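Local coordinates for ABC transporter binding protein AcbH (PDB 3OO8) that serves as the extracellular solute receptor of a bacterial ABC transporter, binding beta-D-galactopyranose with an exclusive preference for that sugar, at residues T56-T61 / A312-K317; T61-D66 / T81-A86; A164-A169 / A233-K238; K171-S174 / V178-A181. The protein carries 2 engineered substitutions. All blocks are in the same frame, centred on the assembly; numbering follows the deposited sequence.

Contact 1: T56-T61 / A312-K317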
# COMPACT_ATOMS: atom_id res chain seq x y z
N THR A 56 -5.95 26.78 -11.98
CA THR A 56 -4.61 27.23 -12.39
C THR A 56 -4.53 27.94 -13.76
O THR A 56 -3.51 28.56 -14.08
CB THR A 56 -3.64 26.01 -12.50
OG1 THR A 56 -4.01 25.21 -13.63
CG2 THR A 56 -3.62 25.12 -11.23
N THR A 57 -5.60 27.84 -14.54
CA THR A 57 -5.71 28.31 -15.94
C THR A 57 -5.06 27.37 -16.96
O THR A 57 -5.21 27.55 -18.19
CB THR A 57 -5.32 29.80 -16.19
OG1 THR A 57 -3.90 29.90 -16.37
CG2 THR A 57 -5.81 30.73 -15.10
N VAL A 58 -4.38 26.33 -16.49
CA VAL A 58 -3.63 25.50 -17.43
C VAL A 58 -4.53 24.48 -18.08
O VAL A 58 -5.13 23.66 -17.37
CB VAL A 58 -2.47 24.75 -16.71
CG1 VAL A 58 -1.82 23.79 -17.70
CG2 VAL A 58 -1.45 25.81 -16.15
N PRO A 59 -4.70 24.53 -19.41
CA PRO A 59 -5.59 23.51 -19.97
C PRO A 59 -4.89 22.15 -20.03
O PRO A 59 -3.66 22.12 -20.09
CB PRO A 59 -5.91 24.04 -21.39
CG PRO A 59 -5.41 25.48 -21.38
CD PRO A 59 -4.28 25.53 -20.40
N VAL A 60 -5.65 21.07 -19.94
CA VAL A 60 -5.08 19.72 -19.89
C VAL A 60 -5.75 18.79 -20.88
O VAL A 60 -6.97 18.70 -20.96
CB VAL A 60 -5.29 19.10 -18.47
CG1 VAL A 60 -4.63 17.72 -18.34
CG2 VAL A 60 -4.76 20.04 -17.37
N THR A 61 -4.91 18.04 -21.60
CA THR A 61 -5.38 16.93 -22.41
C THR A 61 -4.97 15.63 -21.75
O THR A 61 -3.77 15.38 -21.59
CB THR A 61 -4.79 16.97 -23.85
OG1 THR A 61 -5.38 18.09 -24.52
CG2 THR A 61 -5.21 15.71 -24.60
N ALA A 312 7.19 22.02 -18.79
CA ALA A 312 7.38 21.75 -17.36
C ALA A 312 6.80 22.80 -16.43
O ALA A 312 6.28 22.47 -15.37
CB ALA A 312 8.88 21.51 -17.04
N ALA A 313 6.93 24.08 -16.80
CA ALA A 313 6.45 25.14 -15.93
C ALA A 313 4.95 25.02 -15.67
O ALA A 313 4.50 25.15 -14.52
CB ALA A 313 6.78 26.52 -16.53
N ALA A 314 4.20 24.76 -16.74
CA ALA A 314 2.75 24.65 -16.63
C ALA A 314 2.41 23.37 -15.87
O ALA A 314 1.47 23.33 -15.07
CB ALA A 314 2.08 24.65 -18.01
N ALA A 315 3.22 22.34 -16.11
CA ALA A 315 2.97 21.02 -15.44
C ALA A 315 3.13 21.19 -13.93
O ALA A 315 2.38 20.63 -13.13
CB ALA A 315 3.94 19.95 -15.96
N LYS A 316 4.11 21.99 -13.53
CA LYS A 316 4.32 22.23 -12.11
C LYS A 316 3.15 22.96 -11.47
O LYS A 316 2.84 22.71 -10.32
CB LYS A 316 5.64 22.99 -11.88
CG LYS A 316 6.86 22.11 -12.06
CD LYS A 316 8.16 22.95 -11.99
CE LYS A 316 9.38 22.08 -12.12
NZ LYS A 316 10.63 22.96 -12.12
N LYS A 317 2.47 23.84 -12.21
CA LYS A 317 1.32 24.54 -11.62
C LYS A 317 0.21 23.54 -11.36
O LYS A 317 -0.47 23.63 -10.35
CB LYS A 317 0.78 25.63 -12.54
CG LYS A 317 1.72 26.83 -12.73
CD LYS A 317 0.96 28.00 -13.38
CE LYS A 317 -0.20 28.50 -12.51
NZ LYS A 317 -0.89 29.75 -12.99

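Contact 2: T61-D66 / T81-A86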
# COMPACT_ATOMS: atom_id res chain seq x y z
N THR A 61 -4.91 18.04 -21.60
CA THR A 61 -5.38 16.93 -22.41
C THR A 61 -4.97 15.63 -21.75
O THR A 61 -3.77 15.38 -21.59
CB THR A 61 -4.79 16.97 -23.85
OG1 THR A 61 -5.38 18.09 -24.52
CG2 THR A 61 -5.21 15.71 -24.60
N VAL A 62 -5.95 14.79 -21.42
CA VAL A 62 -5.66 13.53 -20.74
C VAL A 62 -5.53 12.45 -21.80
O VAL A 62 -6.46 12.19 -22.58
CB VAL A 62 -6.74 13.13 -19.72
CG1 VAL A 62 -6.34 11.84 -19.02
CG2 VAL A 62 -6.93 14.22 -18.68
N ASN A 63 -4.35 11.83 -21.83
CA ASN A 63 -4.07 10.72 -22.73
C ASN A 63 -4.13 9.45 -21.90
O ASN A 63 -3.22 9.17 -21.13
CB ASN A 63 -2.69 10.92 -23.37
CG ASN A 63 -2.66 12.08 -24.37
OD1 ASN A 63 -3.65 12.35 -25.05
ND2 ASN A 63 -1.53 12.78 -24.46
N THR A 64 -5.24 8.72 -22.03
CA THR A 64 -5.48 7.52 -21.24
C THR A 64 -4.99 6.30 -21.95
O THR A 64 -5.22 6.14 -23.15
CB THR A 64 -6.97 7.37 -20.89
OG1 THR A 64 -7.41 8.52 -20.15
CG2 THR A 64 -7.24 6.11 -20.09
N THR A 65 -4.28 5.45 -21.22
CA THR A 65 -3.81 4.17 -21.72
C THR A 65 -4.35 3.09 -20.78
O THR A 65 -4.49 3.31 -19.57
CB THR A 65 -2.28 4.10 -21.71
OG1 THR A 65 -1.79 5.06 -22.65
CG2 THR A 65 -1.75 2.73 -22.10
N ASP A 66 -4.70 1.94 -21.34
CA ASP A 66 -5.06 0.80 -20.52
C ASP A 66 -4.12 0.67 -19.33
O ASP A 66 -2.89 0.72 -19.47
CB ASP A 66 -4.94 -0.47 -21.35
CG ASP A 66 -5.14 -1.70 -20.52
OD1 ASP A 66 -6.29 -1.92 -20.09
OD2 ASP A 66 -4.14 -2.42 -20.26
N THR A 81 8.85 9.94 -25.79
CA THR A 81 8.31 11.29 -25.86
C THR A 81 7.08 11.32 -24.92
O THR A 81 5.94 11.39 -25.37
CB THR A 81 7.93 11.65 -27.30
OG1 THR A 81 6.97 10.72 -27.79
CG2 THR A 81 9.16 11.59 -28.23
N PRO A 82 7.33 11.26 -23.61
CA PRO A 82 6.24 11.18 -22.62
C PRO A 82 5.40 12.46 -22.55
O PRO A 82 5.77 13.52 -23.12
CB PRO A 82 7.01 10.93 -21.32
CG PRO A 82 8.29 11.72 -21.52
CD PRO A 82 8.65 11.34 -22.96
N ASP A 83 4.29 12.37 -21.84
CA ASP A 83 3.40 13.51 -21.59
C ASP A 83 4.04 14.43 -20.56
O ASP A 83 5.06 14.08 -19.94
CB ASP A 83 2.05 12.99 -21.10
CG ASP A 83 1.41 12.07 -22.10
OD1 ASP A 83 0.89 12.58 -23.12
OD2 ASP A 83 1.42 10.85 -21.87
N SER A 84 3.41 15.59 -20.32
CA SER A 84 3.97 16.62 -19.44
C SER A 84 4.03 16.18 -17.99
O SER A 84 4.89 16.63 -17.20
CB SER A 84 3.08 17.87 -19.51
OG SER A 84 2.95 18.37 -20.84
N LEU A 85 3.01 15.40 -17.63
CA LEU A 85 2.83 14.80 -16.32
C LEU A 85 2.34 13.38 -16.55
O LEU A 85 1.81 13.07 -17.60
CB LEU A 85 1.70 15.54 -15.56
CG LEU A 85 2.13 16.93 -15.10
CD1 LEU A 85 1.02 17.68 -14.36
CD2 LEU A 85 3.38 16.81 -14.20
N ALA A 86 2.53 12.52 -15.55
CA ALA A 86 1.99 11.17 -15.62
C ALA A 86 1.57 10.58 -14.27
O ALA A 86 2.06 10.94 -13.23
CB ALA A 86 3.00 10.23 -16.34

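Contact 3: A164-A169 / A233-K238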
# COMPACT_ATOMS: atom_id res chain seq x y z
N ALA A 164 -1.31 -9.86 23.64
CA ALA A 164 -2.78 -9.78 23.77
C ALA A 164 -3.42 -10.39 22.52
O ALA A 164 -4.46 -11.06 22.60
CB ALA A 164 -3.22 -8.35 23.98
N PHE A 165 -2.75 -10.21 21.39
CA PHE A 165 -3.21 -10.73 20.10
C PHE A 165 -3.27 -12.26 20.09
O PHE A 165 -4.26 -12.86 19.65
CB PHE A 165 -2.25 -10.19 19.03
CG PHE A 165 -2.65 -10.50 17.60
CD1 PHE A 165 -3.89 -10.09 17.11
CD2 PHE A 165 -1.77 -11.13 16.74
CE1 PHE A 165 -4.23 -10.32 15.80
CE2 PHE A 165 -2.12 -11.39 15.42
CZ PHE A 165 -3.36 -10.97 14.94
N ILE A 166 -2.23 -12.89 20.62
CA ILE A 166 -2.14 -14.33 20.64
C ILE A 166 -3.16 -14.81 21.66
O ILE A 166 -3.85 -15.82 21.43
CB ILE A 166 -0.72 -14.81 20.93
CG1 ILE A 166 0.18 -14.44 19.76
CG2 ILE A 166 -0.69 -16.33 21.23
CD1 ILE A 166 -0.23 -15.02 18.41
N ALA A 167 -3.28 -14.09 22.77
CA ALA A 167 -4.25 -14.51 23.80
C ALA A 167 -5.68 -14.46 23.24
O ALA A 167 -6.52 -15.34 23.53
CB ALA A 167 -4.11 -13.61 25.06
N LEU A 168 -5.96 -13.43 22.44
CA LEU A 168 -7.26 -13.29 21.79
C LEU A 168 -7.51 -14.40 20.77
O LEU A 168 -8.60 -15.00 20.72
CB LEU A 168 -7.35 -11.92 21.12
CG LEU A 168 -8.59 -11.61 20.29
CD1 LEU A 168 -9.87 -11.67 21.15
CD2 LEU A 168 -8.43 -10.27 19.62
N ALA A 169 -6.49 -14.68 19.95
CA ALA A 169 -6.56 -15.76 18.98
C ALA A 169 -6.86 -17.07 19.69
O ALA A 169 -7.69 -17.86 19.23
CB ALA A 169 -5.24 -15.86 18.22
N ALA A 233 0.88 -18.80 12.37
CA ALA A 233 0.23 -19.76 11.49
C ALA A 233 -0.64 -20.74 12.25
O ALA A 233 -1.58 -21.31 11.66
CB ALA A 233 1.28 -20.50 10.65
N ALA A 234 -0.36 -20.92 13.54
CA ALA A 234 -1.22 -21.79 14.38
C ALA A 234 -2.66 -21.25 14.41
O ALA A 234 -3.60 -22.00 14.71
CB ALA A 234 -0.68 -21.86 15.80
N TYR A 235 -2.82 -19.95 14.19
CA TYR A 235 -4.11 -19.28 14.30
C TYR A 235 -4.68 -18.83 12.97
O TYR A 235 -5.73 -18.19 12.95
CB TYR A 235 -4.06 -18.13 15.30
CG TYR A 235 -3.40 -18.62 16.56
CD1 TYR A 235 -4.06 -19.52 17.39
CD2 TYR A 235 -2.10 -18.27 16.88
CE1 TYR A 235 -3.45 -20.03 18.51
CE2 TYR A 235 -1.48 -18.76 18.01
CZ TYR A 235 -2.17 -19.64 18.83
OH TYR A 235 -1.57 -20.16 19.96
N GLN A 236 -4.00 -19.18 11.89
CA GLN A 236 -4.47 -18.86 10.56
C GLN A 236 -5.28 -19.98 9.93
O GLN A 236 -4.93 -21.16 10.04
CB GLN A 236 -3.31 -18.51 9.62
CG GLN A 236 -2.57 -17.23 10.04
CD GLN A 236 -1.46 -16.84 9.10
OE1 GLN A 236 -0.60 -17.67 8.76
NE2 GLN A 236 -1.47 -15.57 8.65
N GLN A 237 -6.32 -19.59 9.22
CA GLN A 237 -7.23 -20.55 8.59
C GLN A 237 -6.49 -21.63 7.77
O GLN A 237 -5.58 -21.33 7.00
CB GLN A 237 -8.14 -19.79 7.66
CG GLN A 237 -9.37 -20.58 7.25
CD GLN A 237 -10.32 -19.75 6.43
OE1 GLN A 237 -9.98 -18.64 6.00
NE2 GLN A 237 -11.53 -20.25 6.22
N LYS A 238 -6.89 -22.89 7.93
CA LYS A 238 -6.27 -23.97 7.15
C LYS A 238 -6.69 -23.96 5.69
O LYS A 238 -7.67 -23.33 5.31
CB LYS A 238 -6.59 -25.33 7.80
CG LYS A 238 -5.86 -25.51 9.15
CD LYS A 238 -6.13 -26.86 9.83
CE LYS A 238 -5.62 -28.04 8.99
NZ LYS A 238 -6.05 -29.34 9.57

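Contact 4: K171-S174 / V178-A181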
# COMPACT_ATOMS: atom_id res chain seq x y z
N LYS A 171 -8.32 -17.43 22.63
CA LYS A 171 -9.69 -17.34 23.16
C LYS A 171 -10.70 -17.66 22.04
O LYS A 171 -11.70 -18.41 22.25
CB LYS A 171 -9.93 -15.95 23.74
CG LYS A 171 -11.31 -15.74 24.37
CD LYS A 171 -11.37 -14.37 25.05
CE LYS A 171 -12.79 -13.95 25.43
NZ LYS A 171 -13.31 -14.76 26.56
N MET A 172 -10.44 -17.11 20.86
CA MET A 172 -11.29 -17.37 19.70
C MET A 172 -11.34 -18.85 19.35
O MET A 172 -12.40 -19.37 19.01
CB MET A 172 -10.83 -16.58 18.48
CG MET A 172 -11.35 -15.16 18.51
SD MET A 172 -10.53 -14.16 17.26
CE MET A 172 -11.20 -12.51 17.58
N GLN A 173 -10.19 -19.52 19.39
CA GLN A 173 -10.15 -20.95 19.11
C GLN A 173 -10.99 -21.72 20.12
O GLN A 173 -11.78 -22.59 19.73
CB GLN A 173 -8.72 -21.48 19.08
CG GLN A 173 -8.07 -21.25 17.73
CD GLN A 173 -6.75 -21.98 17.53
OE1 GLN A 173 -6.05 -22.34 18.49
NE2 GLN A 173 -6.39 -22.17 16.27
N SER A 174 -10.81 -21.41 21.40
CA SER A 174 -11.62 -22.02 22.48
C SER A 174 -13.11 -21.75 22.28
O SER A 174 -13.96 -22.58 22.61
CB SER A 174 -11.16 -21.51 23.85
OG SER A 174 -9.90 -22.09 24.17
N VAL A 178 -12.46 -19.57 13.85
CA VAL A 178 -11.16 -19.51 13.18
C VAL A 178 -10.63 -18.10 13.52
O VAL A 178 -11.35 -17.15 13.29
CB VAL A 178 -11.34 -19.61 11.66
CG1 VAL A 178 -10.09 -19.19 10.92
CG2 VAL A 178 -11.82 -21.03 11.25
N PRO A 179 -9.43 -17.99 14.11
CA PRO A 179 -9.03 -16.63 14.53
C PRO A 179 -8.81 -15.69 13.35
O PRO A 179 -9.37 -14.60 13.29
CB PRO A 179 -7.73 -16.87 15.31
CG PRO A 179 -7.94 -18.29 15.90
CD PRO A 179 -8.55 -19.01 14.71
N LEU A 180 -7.96 -16.11 12.43
CA LEU A 180 -7.66 -15.29 11.28
C LEU A 180 -8.06 -15.99 9.99
O LEU A 180 -7.47 -16.99 9.59
CB LEU A 180 -6.16 -14.95 11.27
CG LEU A 180 -5.65 -14.01 12.37
CD1 LEU A 180 -4.21 -14.36 12.70
CD2 LEU A 180 -5.80 -12.55 11.90
N ALA A 181 -9.08 -15.46 9.34
CA ALA A 181 -9.38 -15.89 7.98
C ALA A 181 -8.12 -15.63 7.16
O ALA A 181 -7.49 -14.57 7.29
CB ALA A 181 -10.55 -15.11 7.41

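Contact 1: T56-T61 / A312-K317
Val-58 and Ala-314 make the packed half of this contact, with Val-58 CG1 lying 4.0 Å from Ala-314 CB. The other methyl, CG2, comes down beside the helix backbone, 4.0 Å from Ala-314 O. CG1 stands anti to the backbone N (chi1 174°), which turns both branches of the valine onto the helix. Ile-30 of strand 30-34 and Val-318 of the same helix continue this buried apolar patch. Next to it Thr-56 CG2 rests 3.6 Å from Lys-317 O, a methyl against a carbonyl.

The looser side is polar. Lys-317, bent at chi3 (62°), brings NZ round to Thr-56 O, a hydrogen bond of 3.1 Å on a lone pair in the carbonyl plane. Thr-57 OG1 also donates to Thr-56 O, at 2.7 Å, so this carbonyl at the end of the helix is gripped twice, while Thr-57 itself is exposed. Thr-56 OG1 reaches back to Ala-52 O and accepts from Val-58 N at 3.1 Å. That last bond makes an ST turn, carrying the chain out of helix 39-56 towards strand 60-64, the alpha-to-beta step of a beta-alpha-beta unit in the class 2 solute-binding protein fold.

Contact 2: T61-D66 / T81-A86
Asn-63 and Asp-83 meet through a single polar bond, the side-chain amide reaching across to the carboxylate where the backbones stay well apart, 8.1 Å between the CA atoms. Asn-63 ND2 donates to Asp-83 OD1 at 2.8 Å, with an N-H...O angle of 161°. The two flat groups are not coplanar: their planes lie 47° apart. OD1 sits essentially in the plane of the Asn-63 amide, as the N-H direction requires, whereas ND2 approaches the syn side of OD1 from 32° out of the carboxylate plane.

Both side chains leave their backbones towards the partner, and in each CG is anti to the carbonyl carbon, which lets the two groups meet midway between their chains. The other carboxylate oxygen, OD2, is bonded to Tyr-77 OH of helix 67-79, and Thr-31 OG1 adds a weak bond to OD1. With both oxygens engaged, the carboxylate has little freedom to rotate, and these donors would be expected to stabilise its negative charge. The bond itself lies near the surface, and only these two residues touch across the segments.

Strand 30-34 pairs in parallel with both strand 60-64 and strand 85-89, so the Asn-63 to Asp-83 bond spans the strand between them. Strand 60-64, helix 67-79 and strand 85-89 thus form a beta-alpha-beta crossover, a building unit of the class 2 solute-binding protein fold.

Contact 3: A164-A169 / A233-K238
The backbones come closest at Ala-169 and Tyr-235, whose CA atoms are 6.3 Å apart where helix 162-174 runs past the irregular chain that follows helix 220-232. Tyr-235 carries the contact from its side: its side chain sets off towards the helix and lays a ring face on it. Ala-169 CB lies over that face of the Tyr-235 ring, 4.1 Å from the centroid and 28° off the normal, which is a CH-pi contact. The methyl is displaced towards the root of the ring: its nearest atom is Tyr-235 CG, at 3.7 Å, with CD1 and CB hardly farther away.

Ile-166, one helical turn earlier, meets the ring further out and at a slant, its side chain crossing the tyrosine at about a right angle. Its CD1 is 4.0 Å from Tyr-235 CE2, while CG2 lies 4.1 Å from the hydroxyl oxygen. CG1 is anti to the carbonyl carbon (chi1 -67°), and chi2 (-59°) then swings CD1 towards the ring, although the side chain sets off at an angle to it.

In the solute-binding protein fold the pairing joins helix 162-174 to the loop after helix 220-232, and Pro-179 of strand 178-181 touches both Ala-169 and Tyr-235. On the opposite face of the tyrosine, Ala-234 CB lies 3.8 Å from the plane, over the centre of the ring. The Tyr-235 hydroxyl is hydrogen-bonded to NH1 of Arg-170, the residue just after Ala-169.

Contact 4: K171-S174 / V178-A181
Pro-179, following a Val-178 whose side chain turns from the helix and touches Gln-237, sets its ring against the last turn of helix 162-174, where Gln-173 and Met-172 receive it. Its CG is 3.5 Å from Gln-173 CG and its CD 3.8 Å from the same methylene. The two side chains slant across one another. Gln-173 is extended beyond CG, which carries its amide past the proline ring, and NE2 makes a weak hydrogen bond to Ala-234 O.

On the buried side of the proline, Met-172 brings its sulfur to the backbone: SD is 4.0 Å from Pro-179 CA. The extended methionine chain (chi2 168°, chi3 -175°) takes SD that far, while its CB remains 4.2 Å from Pro-179 CG. This is a tight alpha-to-beta connection, with three residues between the helix end and strand 178-181, which runs parallel to strand 257-261 in the sheet.

The chain bends sharply at Pro-179 and Leu-180. Leu-180 packs on Phe-165 of the same helix and on Met-259, with its backbone bonded to Tyr-235 and Gln-237. Ala-181 then pairs with Met-259.

Overall arrangement
From the N terminus, helix 39-56 leads into residues 56-61, which wait until 312-317 for their partner; contact 1 thus closes a loop of 250 residues that encloses the other three. Contact 2 closes first, a short loop around helix 67-79. It shares Thr-61 with contact 1, and Leu-85 packs on Ala-315, so the two tie together strand 60-64, the chain entering strand 85-89 and helix 312-322. Contact 3 opens after contact 2 has closed, and contact 4 lies within its loop, their centres about 47 to 54 Å from those of contacts 1 and 2. Together they join helix 162-174, strand 178-181 and the loop after helix 220-232, with 233-238 bonded to that strand.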